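Local coordinates for polyketide synthase (Lyngbya majuscula 19L, PDB 3QIT), which acts as the decarboxylating thioesterase of curacin A biosynthesis, with an alpha/beta-hydrolase fold, releasing the polyketide chain in a reaction that forms its terminal alkene, at residues L9-N14 / I85-Q90; A41-A46 / E179-I184; L97-H102 / K121-V126; P155-F160 / W199-I204. All coordinates share one frame; numbering follows the deposited sequence.

Contact 1: L9-N14 / I85-Q90; sequences LEFGGN and IDRVIQ
Arg87 reaches from helix 78-91 to strand 5-11, an outermost strand of the sheet, and its side chain carries most of the contact. CG is anti to the backbone N (chi1 178°), which sends the chain toward the strand. At its root, CB sits over one face of the Phe11 ring in a CH-pi contact, 4.0 Å from Arg87 CB to the ring centroid. CG comes closer still, with Arg87 CG and Phe11 CD1 3.5 Å apart, and CD remains beside the same ring carbon. The two side chains slide past each other in opposite directions, and with the chain bent at chi2 (64°) the guanidinium ends nearly perpendicular to the ring, at 86°. Its NE donates to a water lying in the guanidinium plane, 2.6 Å from Arg87 NE to the water oxygen; that water in turn donates to Glu10 O over 2.7 Å. Farther out, Leu9 lays its methyls over one guanidinium face, Leu9 CD1 lying 3.4 Å from Arg87 NH2. NH1 forms a salt bridge with Glu91, one helical turn on. The carboxylate of Glu10 serves its own hairpin: Glu10 OE2 accepts from Gly13 N at 2.9 Å inside the type I' turn from Phe11 to Asn14. Phe11 also packs on Met72 of the second subunit. Arginine is thus used as an amphipathic rod: its methylenes pack on the aromatic ring, while its charge is probably balanced largely by Glu91, and between the two segments carbon packing and one bridging water take the place of a direct hydrogen bond.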
# COMPACT_ATOMS: atom_id res chain seq x y z
N LEU B 9 -14.53 -8.94 -12.94
CA LEU B 9 -14.88 -9.21 -11.55
C LEU B 9 -14.66 -7.90 -10.78
O LEU B 9 -13.64 -7.26 -10.95
CB LEU B 9 -13.99 -10.32 -10.98
CG LEU B 9 -14.11 -10.76 -9.53
CD1 LEU B 9 -15.51 -11.30 -9.27
CD2 LEU B 9 -13.07 -11.82 -9.20
N GLU B 10 -15.64 -7.47 -9.99
CA GLU B 10 -15.48 -6.22 -9.21
C GLU B 10 -14.72 -6.55 -7.94
O GLU B 10 -14.95 -7.59 -7.33
CB GLU B 10 -16.85 -5.61 -8.88
CG GLU B 10 -16.82 -4.22 -8.15
CD GLU B 10 -16.55 -4.28 -6.64
OE1 GLU B 10 -16.71 -5.34 -6.01
OE2 GLU B 10 -16.18 -3.23 -6.06
N PHE B 11 -13.79 -5.68 -7.55
CA PHE B 11 -13.01 -5.86 -6.32
C PHE B 11 -12.53 -4.50 -5.89
O PHE B 11 -11.86 -3.81 -6.65
CB PHE B 11 -11.80 -6.79 -6.56
CG PHE B 11 -10.94 -6.98 -5.34
CD1 PHE B 11 -11.48 -7.52 -4.19
CD2 PHE B 11 -9.60 -6.62 -5.35
CE1 PHE B 11 -10.70 -7.69 -3.03
CE2 PHE B 11 -8.79 -6.80 -4.18
CZ PHE B 11 -9.35 -7.33 -3.05
N GLY B 12 -12.86 -4.14 -4.64
CA GLY B 12 -12.35 -2.92 -4.02
C GLY B 12 -12.71 -1.64 -4.77
O GLY B 12 -11.97 -0.67 -4.73
N GLY B 13 -13.83 -1.66 -5.49
CA GLY B 13 -14.25 -0.50 -6.26
C GLY B 13 -13.61 -0.44 -7.64
O GLY B 13 -13.74 0.55 -8.35
N ASN B 14 -12.94 -1.52 -8.02
CA ASN B 14 -12.20 -1.55 -9.28
C ASN B 14 -12.64 -2.77 -10.07
O ASN B 14 -13.45 -3.56 -9.59
CB ASN B 14 -10.72 -1.64 -8.99
CG ASN B 14 -10.18 -0.38 -8.37
OD1 ASN B 14 -10.07 0.62 -9.04
ND2 ASN B 14 -9.83 -0.44 -7.09
N ILE B 85 -5.07 -11.31 -6.45
CA ILE B 85 -4.96 -12.75 -6.81
C ILE B 85 -5.80 -13.65 -5.86
O ILE B 85 -6.48 -14.56 -6.32
CB ILE B 85 -3.51 -13.21 -6.90
CG1 ILE B 85 -2.81 -12.49 -8.04
CG2 ILE B 85 -3.41 -14.76 -7.09
CD1 ILE B 85 -1.31 -12.54 -7.96
N ASP B 86 -5.75 -13.37 -4.56
CA ASP B 86 -6.60 -14.09 -3.56
C ASP B 86 -8.08 -13.96 -3.94
O ASP B 86 -8.83 -14.94 -3.91
CB ASP B 86 -6.37 -13.51 -2.17
CG ASP B 86 -6.73 -14.48 -1.03
OD1 ASP B 86 -6.65 -15.72 -1.20
OD2 ASP B 86 -7.06 -13.98 0.07
N ARG B 87 -8.50 -12.75 -4.31
CA ARG B 87 -9.89 -12.55 -4.75
C ARG B 87 -10.25 -13.40 -5.98
O ARG B 87 -11.33 -13.99 -6.03
CB ARG B 87 -10.15 -11.07 -5.04
CG ARG B 87 -11.56 -10.78 -5.54
CD ARG B 87 -12.58 -11.13 -4.45
NE ARG B 87 -13.95 -10.92 -4.91
CZ ARG B 87 -14.68 -11.85 -5.52
NH1 ARG B 87 -14.17 -13.07 -5.75
NH2 ARG B 87 -15.92 -11.58 -5.90
N VAL B 88 -9.33 -13.48 -6.95
CA VAL B 88 -9.53 -14.28 -8.16
C VAL B 88 -9.68 -15.76 -7.79
O VAL B 88 -10.58 -16.45 -8.29
CB VAL B 88 -8.36 -14.11 -9.17
CG1 VAL B 88 -8.53 -15.10 -10.31
CG2 VAL B 88 -8.33 -12.67 -9.73
N ILE B 89 -8.83 -16.24 -6.89
CA ILE B 89 -8.92 -17.64 -6.43
C ILE B 89 -10.26 -17.93 -5.78
O ILE B 89 -10.89 -18.98 -6.05
CB ILE B 89 -7.76 -18.02 -5.51
CG1 ILE B 89 -6.47 -18.05 -6.32
CG2 ILE B 89 -8.00 -19.42 -4.87
CD1 ILE B 89 -5.21 -17.98 -5.49
N GLN B 90 -10.74 -16.99 -4.97
CA GLN B 90 -12.04 -17.15 -4.31
C GLN B 90 -13.17 -17.28 -5.33
O GLN B 90 -14.20 -17.88 -5.05
CB GLN B 90 -12.34 -16.01 -3.32
CG GLN B 90 -11.29 -15.73 -2.22
CD GLN B 90 -10.70 -16.98 -1.56
OE1 GLN B 90 -11.42 -17.80 -0.98
NE2 GLN B 90 -9.37 -17.10 -1.61
O HOH W 1 -15.33 -8.66 -4.86

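Contact 2: A41-A46 / E179-I184; sequences AWQEVA and EEFSYI
Apolar contact dominates where the start of helix 43-51 meets helix 179-188, and nearly all of it is made by one ring. Phe181, with CG anti to its backbone N (chi1 -167°), is held out from its helix so that the far end of the ring lies against two neighbouring side chains, both on the same side of its plane. Gln43 supplies the root of its chain, with Gln43 CB 3.8 Å from Phe181 CZ. Glu44 supplies a methylene: its chain, bent at chi2 (-59°), slides past the ring in the opposite direction and brings Glu44 CG to 3.8 Å from Phe181 CE2. Ile273 of helix 271-274 also touches Phe181. At Phe181 an alanine would remove the ring that meets Ala41, Gln43 and Glu44, and would probably loosen the junction of the two helices.

Polar groups play a more indirect part. The carbonyl of Ala41 meets the ring at its edge and in its plane, Ala41 O lying 3.9 Å from Phe181 CZ, where the ring hydrogens would offer a weakly positive rim. The amide end of Gln43 is directed to Trp21, whose NE1 is hydrogen-bonded to Gln43 OE1. Within helix 179-188, Glu179 O accepts twice, from Ser182 OG at 2.8 Å and from Tyr183 N at 3.0 Å.

No hydrogen bond crosses between the segments. Helix 179-188, which belongs to the insertion between strands 120-126 and 234-239 that probably forms a lid, as in related hydrolases, therefore rests on the core through aliphatic parts of Gln43 and Glu44, the amide oxygen of Gln43 held by Trp21.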
# COMPACT_ATOMS: atom_id res chain seq x y z
N ALA B 41 -0.69 -12.19 -22.67
CA ALA B 41 0.68 -12.63 -22.95
C ALA B 41 0.85 -14.14 -22.77
O ALA B 41 1.83 -14.71 -23.23
CB ALA B 41 1.71 -11.84 -22.05
N TRP B 42 -0.10 -14.77 -22.08
CA TRP B 42 -0.07 -16.22 -21.85
C TRP B 42 -0.65 -17.02 -22.99
O TRP B 42 -0.66 -18.24 -22.91
CB TRP B 42 -0.84 -16.57 -20.56
CG TRP B 42 -0.09 -16.20 -19.30
CD1 TRP B 42 -0.34 -15.14 -18.49
CD2 TRP B 42 1.06 -16.88 -18.76
NE1 TRP B 42 0.57 -15.13 -17.44
CE2 TRP B 42 1.44 -16.18 -17.60
CE3 TRP B 42 1.79 -18.02 -19.15
CZ2 TRP B 42 2.52 -16.59 -16.79
CZ3 TRP B 42 2.87 -18.43 -18.35
CH2 TRP B 42 3.23 -17.71 -17.19
N GLN B 43 -1.13 -16.35 -24.04
CA GLN B 43 -1.93 -17.07 -25.06
C GLN B 43 -1.22 -18.26 -25.69
O GLN B 43 -1.84 -19.31 -25.93
CB GLN B 43 -2.38 -16.10 -26.15
CG GLN B 43 -3.20 -16.80 -27.25
CD GLN B 43 -4.19 -15.88 -27.89
OE1 GLN B 43 -5.29 -15.70 -27.39
NE2 GLN B 43 -3.83 -15.32 -29.03
N GLU B 44 0.06 -18.11 -26.01
CA GLU B 44 0.80 -19.18 -26.66
C GLU B 44 0.99 -20.41 -25.78
O GLU B 44 1.08 -21.53 -26.29
CB GLU B 44 2.12 -18.67 -27.25
CG GLU B 44 1.91 -17.83 -28.53
CD GLU B 44 1.19 -18.61 -29.65
OE1 GLU B 44 1.70 -19.69 -30.06
OE2 GLU B 44 0.12 -18.17 -30.11
N VAL B 45 1.06 -20.21 -24.46
CA VAL B 45 0.98 -21.32 -23.50
C VAL B 45 -0.45 -21.87 -23.33
O VAL B 45 -0.66 -23.08 -23.21
CB VAL B 45 1.55 -20.88 -22.12
CG1 VAL B 45 1.44 -22.02 -21.08
CG2 VAL B 45 3.01 -20.38 -22.25
N ALA B 46 -1.43 -20.96 -23.31
CA ALA B 46 -2.80 -21.31 -23.00
C ALA B 46 -3.45 -22.18 -24.10
O ALA B 46 -4.20 -23.11 -23.78
CB ALA B 46 -3.62 -20.05 -22.77
N GLU B 179 5.41 -11.47 -35.53
CA GLU B 179 4.77 -10.23 -35.92
C GLU B 179 3.30 -10.27 -35.51
O GLU B 179 2.77 -9.28 -34.97
CB GLU B 179 4.94 -9.98 -37.43
CG GLU B 179 4.45 -8.61 -37.91
CD GLU B 179 2.92 -8.49 -38.01
OE1 GLU B 179 2.25 -9.49 -38.39
OE2 GLU B 179 2.38 -7.40 -37.72
N GLU B 180 2.64 -11.41 -35.74
CA GLU B 180 1.21 -11.54 -35.46
C GLU B 180 0.86 -11.36 -33.98
O GLU B 180 -0.11 -10.67 -33.65
CB GLU B 180 0.65 -12.88 -35.96
CG GLU B 180 0.75 -13.10 -37.49
CD GLU B 180 2.04 -13.80 -37.95
OE1 GLU B 180 3.14 -13.46 -37.48
OE2 GLU B 180 1.94 -14.70 -38.82
N PHE B 181 1.61 -12.02 -33.10
CA PHE B 181 1.32 -12.02 -31.67
C PHE B 181 1.70 -10.65 -31.11
O PHE B 181 0.97 -10.10 -30.29
CB PHE B 181 2.04 -13.16 -30.94
CG PHE B 181 1.55 -13.41 -29.52
CD1 PHE B 181 0.24 -13.08 -29.13
CD2 PHE B 181 2.39 -13.99 -28.60
CE1 PHE B 181 -0.20 -13.30 -27.81
CE2 PHE B 181 1.96 -14.24 -27.29
CZ PHE B 181 0.67 -13.88 -26.89
N SER B 182 2.79 -10.08 -31.60
CA SER B 182 3.18 -8.73 -31.16
C SER B 182 2.05 -7.73 -31.47
O SER B 182 1.71 -6.84 -30.66
CB SER B 182 4.52 -8.30 -31.78
OG SER B 182 4.37 -7.92 -33.13
N TYR B 183 1.44 -7.89 -32.62
CA TYR B 183 0.33 -7.04 -33.00
C TYR B 183 -0.91 -7.25 -32.12
O TYR B 183 -1.50 -6.30 -31.65
CB TYR B 183 -0.02 -7.25 -34.47
CG TYR B 183 -1.03 -6.25 -34.93
CD1 TYR B 183 -0.62 -4.99 -35.41
CD2 TYR B 183 -2.39 -6.50 -34.80
CE1 TYR B 183 -1.55 -4.04 -35.80
CE2 TYR B 183 -3.33 -5.56 -35.19
CZ TYR B 183 -2.91 -4.34 -35.68
OH TYR B 183 -3.86 -3.43 -36.06
N ILE B 184 -1.29 -8.51 -31.90
CA ILE B 184 -2.39 -8.86 -31.03
C ILE B 184 -2.24 -8.23 -29.60
O ILE B 184 -3.21 -7.67 -29.02
CB ILE B 184 -2.52 -10.42 -31.02
CG1 ILE B 184 -3.19 -10.85 -32.35
CG2 ILE B 184 -3.26 -10.94 -29.80
CD1 ILE B 184 -3.02 -12.32 -32.69

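Contact 3: L97-H102 / K121-V126; sequences LLLVGH and KELILV
Five backbone hydrogen bonds bind strand 97-102 to strand 120-126 in parallel register, Leu98 opposite Glu122 through to His102 opposite Val126. Four are nearly collinear with the accepting C=O: Leu99 N to Glu122 O, Ile124 N to Leu99 O (2.8 Å), Gly101 N to Ile124 O and Val126 N to Gly101 O. The fifth, from Lys121 N to Leu97 O at 2.7 Å, is the shortest but more bent, its donor above the carbonyl plane, where the chain turns a corner. Glu122 N, beside it, is buried without a partner, whereas Glu122 OE2 is held by Lys261 and Thr235. Beyond this ladder, His102 NE2 is hydrogen-bonded to His269 O.

The side chains of Leu98, Val100, His102, Glu122, Ile124 and Val126 share one face, which helix 276-284 helps to cover. Leu98 crosses Glu122 obliquely, its CD2 3.6 Å from Glu122 CB. Val100 uses both branches: CG2 lies alongside Ile124, 3.9 Å from Ile124 CD1, and CG1 reaches 4.2 Å from Val126 CG2. An alanine at Val100 has neither methyl, so both contacts would go and the packing against Ile283 and Trp42 would probably slacken. On the other face, Leu99 and Leu123 run side by side toward helix 104-115, Leu99 CD2 and Leu123 CD1 3.8 Å apart.

These strands and the helix between them form a beta-alpha-beta unit, whose first strand leads into what is probably the nucleophile elbow, beginning at Gly101. Backbone bonds aligned with their carbonyls, flanked by aliphatic side chains, run up to that strand end, where His102 meets the probable catalytic His269.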
# COMPACT_ATOMS: atom_id res chain seq x y z
N LEU B 97 -5.74 -26.21 -7.83
CA LEU B 97 -5.50 -25.83 -9.22
C LEU B 97 -4.00 -25.74 -9.51
O LEU B 97 -3.17 -25.81 -8.59
CB LEU B 97 -6.21 -24.50 -9.56
CG LEU B 97 -6.05 -23.28 -8.63
CD1 LEU B 97 -4.64 -22.68 -8.68
CD2 LEU B 97 -7.06 -22.23 -9.00
N LEU B 98 -3.67 -25.60 -10.78
CA LEU B 98 -2.28 -25.43 -11.20
C LEU B 98 -2.02 -23.94 -11.24
O LEU B 98 -2.77 -23.22 -11.88
CB LEU B 98 -2.08 -26.07 -12.57
CG LEU B 98 -2.27 -27.58 -12.63
CD1 LEU B 98 -2.32 -28.08 -14.08
CD2 LEU B 98 -1.20 -28.33 -11.82
N LEU B 99 -1.01 -23.48 -10.50
CA LEU B 99 -0.70 -22.05 -10.42
C LEU B 99 0.65 -21.81 -11.09
O LEU B 99 1.64 -22.41 -10.70
CB LEU B 99 -0.62 -21.60 -8.95
CG LEU B 99 -0.30 -20.12 -8.70
CD1 LEU B 99 -1.28 -19.17 -9.40
CD2 LEU B 99 -0.29 -19.88 -7.19
N VAL B 100 0.66 -20.91 -12.08
CA VAL B 100 1.85 -20.67 -12.89
C VAL B 100 2.12 -19.16 -12.81
O VAL B 100 1.18 -18.36 -12.91
CB VAL B 100 1.61 -21.03 -14.35
CG1 VAL B 100 2.93 -20.89 -15.16
CG2 VAL B 100 1.06 -22.47 -14.45
N GLY B 101 3.36 -18.76 -12.63
CA GLY B 101 3.68 -17.31 -12.58
C GLY B 101 4.97 -17.07 -13.31
O GLY B 101 5.83 -17.95 -13.32
N HIS B 102 5.11 -15.90 -13.93
CA HIS B 102 6.33 -15.54 -14.65
C HIS B 102 6.95 -14.28 -14.04
O HIS B 102 6.28 -13.25 -13.92
CB HIS B 102 6.03 -15.24 -16.11
CG HIS B 102 7.23 -14.73 -16.86
ND1 HIS B 102 7.33 -13.43 -17.31
CD2 HIS B 102 8.38 -15.34 -17.20
CE1 HIS B 102 8.50 -13.27 -17.91
NE2 HIS B 102 9.16 -14.41 -17.85
N LYS B 121 -2.53 -27.32 -6.42
CA LYS B 121 -2.10 -28.70 -6.74
C LYS B 121 -0.61 -28.74 -7.06
O LYS B 121 0.13 -29.60 -6.56
CB LYS B 121 -2.93 -29.24 -7.92
CG LYS B 121 -2.52 -30.61 -8.46
CD LYS B 121 -3.30 -30.88 -9.75
CE LYS B 121 -3.44 -32.38 -10.04
NZ LYS B 121 -2.16 -33.03 -10.36
N GLU B 122 -0.17 -27.80 -7.90
CA GLU B 122 1.25 -27.67 -8.27
C GLU B 122 1.55 -26.20 -8.51
O GLU B 122 0.74 -25.50 -9.09
CB GLU B 122 1.59 -28.47 -9.53
CG GLU B 122 3.07 -28.33 -10.02
CD GLU B 122 4.03 -29.37 -9.40
OE1 GLU B 122 3.54 -30.43 -8.96
OE2 GLU B 122 5.25 -29.13 -9.38
N LEU B 123 2.72 -25.78 -8.06
CA LEU B 123 3.19 -24.41 -8.22
C LEU B 123 4.30 -24.41 -9.25
O LEU B 123 5.33 -25.08 -9.05
CB LEU B 123 3.73 -23.91 -6.88
CG LEU B 123 4.25 -22.49 -6.79
CD1 LEU B 123 3.13 -21.44 -7.07
CD2 LEU B 123 4.92 -22.25 -5.40
N ILE B 124 4.10 -23.68 -10.34
CA ILE B 124 5.07 -23.66 -11.45
C ILE B 124 5.63 -22.24 -11.52
O ILE B 124 4.89 -21.28 -11.84
CB ILE B 124 4.40 -24.06 -12.79
CG1 ILE B 124 3.88 -25.51 -12.65
CG2 ILE B 124 5.42 -23.99 -13.93
CD1 ILE B 124 2.73 -25.84 -13.52
N LEU B 125 6.92 -22.11 -11.19
CA LEU B 125 7.56 -20.80 -11.04
C LEU B 125 8.50 -20.57 -12.20
O LEU B 125 9.55 -21.18 -12.27
CB LEU B 125 8.30 -20.74 -9.68
CG LEU B 125 7.36 -21.02 -8.51
CD1 LEU B 125 8.17 -21.10 -7.22
CD2 LEU B 125 6.28 -19.94 -8.41
N VAL B 126 8.08 -19.71 -13.14
CA VAL B 126 8.87 -19.50 -14.34
C VAL B 126 9.69 -18.24 -14.16
O VAL B 126 9.13 -17.16 -13.96
CB VAL B 126 7.98 -19.36 -15.60
CG1 VAL B 126 8.84 -19.25 -16.87
CG2 VAL B 126 7.07 -20.58 -15.71

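Contact 4: P155-F160 / W199-I204; sequences PQHPIF and WSWDAI
Both segments are irregular, 155-160 running extended past the bend of 199-204 and coming nearest at His157 and Ala203, whose CA atoms are 6.0 Å apart. The imidazole of His157 is the wedge between them. Ala203 CB sits over the centre of one face, 3.5 Å from the His157 ring centroid, and Trp199 CB covers the opposite face, both as CH-pi contacts. Rotation of the ring is fixed at its rim: His157 NE2 donates to Trp201 O over 2.8 Å, a fairly straight bond (163°) that meets the carbonyl from above its plane. Beside it, His157 CE1 points into the face of the Trp201 six-membered ring, T-shaped at 81° between planes. Trp201 takes the crowded first torsion (chi1 54°), between backbone N and carbonyl carbon, which brings its indole back over Trp199 CB. Phe160 presents its edge to one face of Trp199, Phe160 CE2 lying 3.5 Å from Trp199 CE2, while Trp201 NE1 lies over the other. At the far end Pro155 CD packs on Ile204 CD1 at 3.6 Å. Asp202 OD1 accepts from Ile204 N in an Asx turn, and Asp202 OD2 bonds Tyr76 OH. One water bridges Pro158 O and Trp199 N. The whole is an aromatic cluster of His157, Phe160, Trp199 and Trp201 that fastens together two loops of the insertion that probably forms the lid of this alpha/beta hydrolase.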
# COMPACT_ATOMS: atom_id res chain seq x y z
N PRO B 155 3.67 10.91 -14.83
CA PRO B 155 4.39 10.49 -16.04
C PRO B 155 3.43 10.21 -17.20
O PRO B 155 2.32 9.67 -17.00
CB PRO B 155 5.15 9.22 -15.60
CG PRO B 155 4.38 8.71 -14.42
CD PRO B 155 3.83 9.94 -13.73
N GLN B 156 3.82 10.66 -18.39
CA GLN B 156 3.03 10.48 -19.59
C GLN B 156 3.66 9.41 -20.45
O GLN B 156 4.88 9.31 -20.55
CB GLN B 156 2.93 11.78 -20.39
CG GLN B 156 2.16 12.90 -19.69
CD GLN B 156 0.84 12.44 -19.09
OE1 GLN B 156 -0.06 11.97 -19.80
NE2 GLN B 156 0.71 12.58 -17.78
N HIS B 157 2.83 8.59 -21.08
CA HIS B 157 3.32 7.60 -22.03
C HIS B 157 3.73 8.31 -23.33
O HIS B 157 3.21 9.39 -23.65
CB HIS B 157 2.18 6.67 -22.44
CG HIS B 157 1.83 5.63 -21.42
ND1 HIS B 157 2.74 4.70 -20.97
CD2 HIS B 157 0.65 5.32 -20.82
CE1 HIS B 157 2.15 3.86 -20.14
NE2 HIS B 157 0.88 4.23 -20.02
N PRO B 158 4.65 7.69 -24.09
CA PRO B 158 4.95 8.17 -25.43
C PRO B 158 3.74 8.00 -26.34
O PRO B 158 2.90 7.10 -26.13
CB PRO B 158 6.09 7.25 -25.90
CG PRO B 158 5.99 6.03 -25.05
CD PRO B 158 5.49 6.53 -23.72
N ILE B 159 3.66 8.87 -27.33
CA ILE B 159 2.60 8.81 -28.33
C ILE B 159 3.21 8.18 -29.58
O ILE B 159 4.09 8.78 -30.19
CB ILE B 159 2.09 10.21 -28.66
CG1 ILE B 159 1.62 10.94 -27.40
CG2 ILE B 159 0.98 10.12 -29.71
CD1 ILE B 159 1.95 12.43 -27.38
N PHE B 160 2.76 6.98 -29.94
CA PHE B 160 3.22 6.28 -31.13
C PHE B 160 2.33 6.71 -32.28
O PHE B 160 1.16 7.06 -32.07
CB PHE B 160 3.11 4.75 -31.00
CG PHE B 160 3.84 4.17 -29.83
CD1 PHE B 160 5.24 4.04 -29.85
CD2 PHE B 160 3.14 3.67 -28.74
CE1 PHE B 160 5.93 3.47 -28.77
CE2 PHE B 160 3.84 3.09 -27.65
CZ PHE B 160 5.22 3.01 -27.66
N TRP B 199 0.15 3.59 -24.82
CA TRP B 199 -0.17 2.45 -23.99
C TRP B 199 -1.37 2.73 -23.10
O TRP B 199 -1.54 3.84 -22.62
CB TRP B 199 0.99 2.06 -23.08
CG TRP B 199 2.28 1.70 -23.79
CD1 TRP B 199 3.49 2.29 -23.60
CD2 TRP B 199 2.49 0.64 -24.74
NE1 TRP B 199 4.46 1.66 -24.35
CE2 TRP B 199 3.86 0.67 -25.10
CE3 TRP B 199 1.65 -0.33 -25.34
CZ2 TRP B 199 4.42 -0.23 -26.01
CZ3 TRP B 199 2.20 -1.23 -26.25
CH2 TRP B 199 3.58 -1.17 -26.59
N SER B 200 -2.21 1.71 -22.89
CA SER B 200 -3.42 1.91 -22.10
C SER B 200 -3.30 1.33 -20.68
O SER B 200 -4.22 1.45 -19.87
CB SER B 200 -4.63 1.35 -22.85
OG SER B 200 -4.47 -0.03 -23.01
N TRP B 201 -2.14 0.75 -20.37
CA TRP B 201 -1.79 0.41 -18.99
C TRP B 201 -1.34 1.69 -18.24
O TRP B 201 -1.14 2.75 -18.85
CB TRP B 201 -0.77 -0.73 -18.93
CG TRP B 201 0.50 -0.57 -19.72
CD1 TRP B 201 0.75 -1.04 -21.00
CD2 TRP B 201 1.70 0.10 -19.30
NE1 TRP B 201 2.06 -0.73 -21.37
CE2 TRP B 201 2.65 -0.02 -20.34
CE3 TRP B 201 2.08 0.75 -18.10
CZ2 TRP B 201 3.94 0.52 -20.25
CZ3 TRP B 201 3.37 1.29 -18.01
CH2 TRP B 201 4.28 1.17 -19.08
N ASP B 202 -1.23 1.61 -16.92
CA ASP B 202 -1.03 2.83 -16.10
C ASP B 202 0.43 3.25 -16.10
O ASP B 202 1.25 2.55 -15.52
CB ASP B 202 -1.48 2.56 -14.66
CG ASP B 202 -1.64 3.84 -13.85
OD1 ASP B 202 -0.99 4.86 -14.18
OD2 ASP B 202 -2.42 3.82 -12.86
N ALA B 203 0.74 4.41 -16.69
CA ALA B 203 2.15 4.85 -16.79
C ALA B 203 2.91 4.92 -15.47
O ALA B 203 4.15 4.85 -15.47
CB ALA B 203 2.22 6.22 -17.50
N ILE B 204 2.21 5.06 -14.36
CA ILE B 204 2.90 5.15 -13.06
C ILE B 204 3.63 3.84 -12.69
O ILE B 204 4.60 3.87 -11.92
CB ILE B 204 1.94 5.60 -11.94
CG1 ILE B 204 2.72 6.24 -10.78
CG2 ILE B 204 1.05 4.46 -11.47
CD1 ILE B 204 3.10 7.71 -11.02
O HOH W 2 2.74 4.83 -25.29

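How the contacts relate
From the N terminus, contact 1 opens on strand 5-11 and closes at helix 78-91, tying an edge of the sheet to that helix. Contact 2 opens within this loop, at 41-46, and closes only at 179-184, so the two cross. Contact 3 follows contact 1 in series and is nested inside contact 2; it joins central strands 97-102 and 120-126. Contact 4 opens at 155-160, before contact 2 closes, and ends at 199-204, crossing it; both segments of contact 4 and 179-184 belong to the probable lid. Contacts 2 and 3 alone touch, Trp42 packing on Val100 and His102, which links 41-46, on which the probable lid rests, to the sheet. Contacts 3 and 4 lie on opposite sides of the chain's centre.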